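Local coordinates for protein eEF1A lysine and N-terminal methyltransferase (Homo sapiens, PDB 5WCJ) that methylates the N terminus of elongation factor 1-alpha through the C-terminal domain present here, and dimethylates a lysine of that factor through its N-terminal domain, at residues 158-164 against 196-202. Residues are numbered along the deposited sequence; the frame is centred on the assembly and turned at random. Where two conformers were deposited one is given.
Sequences GVFILNL and NEILFCQ
L162 and L199 face each other as a hydrogen-bonded pair across two antiparallel strands. Their side chains lie alongside each other and point the same way, with L162 CD2 3.6 Å from L199 CD1. The same L199 methyl also touches L164 CD2. With CG of L162 anti to the backbone N (chi1 175°) and CG of L199 anti to the carbonyl carbon (chi1 -47°), the two branches come together at these methyls. C201 is next on this face. Its SG sits obliquely to the F160 ring, 5.1 Å from the ring centroid, in a sulfur-aromatic contact. On the opposite face, I161 CG2 meets I198 CG2 at 3.6 Å, and I198 CG2 also lies over one face of the F200 ring, toward its rim.

Backbone bonds join F160 to C201, L162 to L199 and L164 to E197, two for each pair. Side-chain amides extend the pairing at both ends. N196 ND2 gives a nearly straight bond to a lone pair of N163 OD1 (3.0 Å), and the two amide planes are almost coplanar. Q202 NE2 reaches G158 O at 3.1 Å, but from above the carbonyl plane.

These are neighbouring strands of the seven-stranded sheet of a Rossmann-like methyltransferase. Strand 197-202 runs antiparallel between 158-164 and 185-190, the reversed last strand characteristic of this fold.

Helix 169-182 covers the leucine face, where L179 touches F160, L162 and L199. Helix 21-28 covers the other, with M26 against I161 and I198. F123 meets the F160 ring edge-to-face. E197 OE1 forms salt bridges with K172 and R190, which probably stabilise its negative charge. N163 ND2 bonds D124 OD1, so both ends of this amide are held. The N163 side chain lies about 6 Å from the bound S-adenosyl-L-homocysteine.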
# COMPACT_ATOMS: atom_id res chain seq x y z
N GLY A 158 -8.50 7.85 4.20
CA GLY A 158 -7.57 6.98 3.49
C GLY A 158 -7.71 5.53 3.91
O GLY A 158 -8.59 5.17 4.72
N VAL A 159 -6.84 4.69 3.36
CA VAL A 159 -6.88 3.28 3.61
C VAL A 159 -5.47 2.77 3.92
O VAL A 159 -4.51 3.16 3.24
CB VAL A 159 -7.56 2.49 2.46
CG1 VAL A 159 -6.81 2.63 1.15
CG2 VAL A 159 -7.73 1.02 2.85
N PHE A 160 -5.37 1.93 4.95
CA PHE A 160 -4.13 1.26 5.33
C PHE A 160 -4.31 -0.22 4.96
O PHE A 160 -5.27 -0.83 5.41
CB PHE A 160 -3.93 1.47 6.84
CG PHE A 160 -2.84 0.67 7.45
CD1 PHE A 160 -1.59 0.56 6.87
CD2 PHE A 160 -3.04 0.10 8.70
CE1 PHE A 160 -0.57 -0.19 7.47
CE2 PHE A 160 -2.04 -0.64 9.32
CZ PHE A 160 -0.79 -0.77 8.71
N ILE A 161 -3.45 -0.74 4.09
CA ILE A 161 -3.61 -2.05 3.49
C ILE A 161 -2.41 -2.87 3.89
O ILE A 161 -1.27 -2.45 3.63
CB ILE A 161 -3.72 -1.97 1.96
CG1 ILE A 161 -4.85 -0.98 1.57
CG2 ILE A 161 -3.86 -3.35 1.36
CD1 ILE A 161 -4.95 -0.70 0.08
N LEU A 162 -2.66 -4.05 4.48
CA LEU A 162 -1.61 -4.88 5.04
C LEU A 162 -1.68 -6.30 4.47
O LEU A 162 -2.75 -6.90 4.48
CB LEU A 162 -1.87 -4.96 6.55
CG LEU A 162 -1.02 -5.86 7.42
CD1 LEU A 162 0.40 -5.30 7.47
CD2 LEU A 162 -1.61 -5.98 8.80
N ASN A 163 -0.54 -6.82 4.02
CA ASN A 163 -0.39 -8.22 3.64
C ASN A 163 0.03 -8.93 4.92
O ASN A 163 1.10 -8.63 5.45
CB ASN A 163 0.66 -8.34 2.56
CG ASN A 163 0.98 -9.79 2.18
OD1 ASN A 163 0.16 -10.68 2.36
ND2 ASN A 163 2.18 -10.01 1.61
N LEU A 164 -0.80 -9.87 5.41
CA LEU A 164 -0.55 -10.60 6.68
C LEU A 164 -0.42 -12.11 6.46
O LEU A 164 -1.29 -12.73 5.83
CB LEU A 164 -1.68 -10.34 7.65
CG LEU A 164 -1.70 -11.03 9.03
CD1 LEU A 164 -0.62 -10.41 9.90
CD2 LEU A 164 -3.05 -10.85 9.68
N ASN A 196 -1.83 -16.10 2.93
CA ASN A 196 -1.88 -14.62 3.07
C ASN A 196 -3.29 -14.12 3.19
O ASN A 196 -4.20 -14.62 2.50
CB ASN A 196 -1.28 -13.94 1.83
CG ASN A 196 0.14 -14.36 1.57
OD1 ASN A 196 0.41 -15.56 1.40
ND2 ASN A 196 1.06 -13.40 1.57
N GLU A 197 -3.50 -13.14 4.05
CA GLU A 197 -4.71 -12.38 3.96
C GLU A 197 -4.42 -10.88 3.90
O GLU A 197 -3.40 -10.42 4.43
CB GLU A 197 -5.67 -12.73 5.06
CG GLU A 197 -5.30 -12.31 6.44
CD GLU A 197 -6.22 -12.95 7.47
OE1 GLU A 197 -6.33 -14.21 7.49
OE2 GLU A 197 -6.82 -12.19 8.25
N ILE A 198 -5.30 -10.15 3.25
CA ILE A 198 -5.13 -8.72 3.09
C ILE A 198 -6.11 -8.05 4.02
O ILE A 198 -7.31 -8.37 4.02
CB ILE A 198 -5.33 -8.23 1.63
CG1 ILE A 198 -4.41 -8.98 0.66
CG2 ILE A 198 -5.14 -6.72 1.57
CD1 ILE A 198 -2.94 -9.01 1.04
N LEU A 199 -5.60 -7.15 4.86
CA LEU A 199 -6.41 -6.36 5.73
C LEU A 199 -6.50 -4.95 5.16
O LEU A 199 -5.51 -4.36 4.78
CB LEU A 199 -5.83 -6.29 7.12
CG LEU A 199 -5.38 -7.63 7.73
CD1 LEU A 199 -4.87 -7.38 9.15
CD2 LEU A 199 -6.49 -8.63 7.76
N PHE A 200 -7.70 -4.42 5.17
CA PHE A 200 -7.96 -3.06 4.69
C PHE A 200 -8.52 -2.30 5.88
O PHE A 200 -9.60 -2.64 6.43
CB PHE A 200 -9.00 -3.06 3.58
CG PHE A 200 -8.72 -4.01 2.46
CD1 PHE A 200 -7.95 -3.62 1.37
CD2 PHE A 200 -9.26 -5.31 2.48
CE1 PHE A 200 -7.70 -4.50 0.34
CE2 PHE A 200 -9.01 -6.19 1.44
CZ PHE A 200 -8.25 -5.78 0.36
N CYS A 201 -7.79 -1.30 6.34
CA CYS A 201 -8.07 -0.65 7.61
C CYS A 201 -8.38 0.82 7.40
O CYS A 201 -7.62 1.57 6.75
CB CYS A 201 -6.87 -0.78 8.57
SG CYS A 201 -6.22 -2.46 8.68
N GLN A 202 -9.48 1.25 7.98
CA GLN A 202 -9.89 2.65 7.89
C GLN A 202 -10.31 3.20 9.25
O GLN A 202 -10.47 2.44 10.24
CB GLN A 202 -11.01 2.77 6.87
CG GLN A 202 -10.56 2.47 5.46
CD GLN A 202 -11.57 2.90 4.44
OE1 GLN A 202 -12.59 2.26 4.30
NE2 GLN A 202 -11.29 3.99 3.74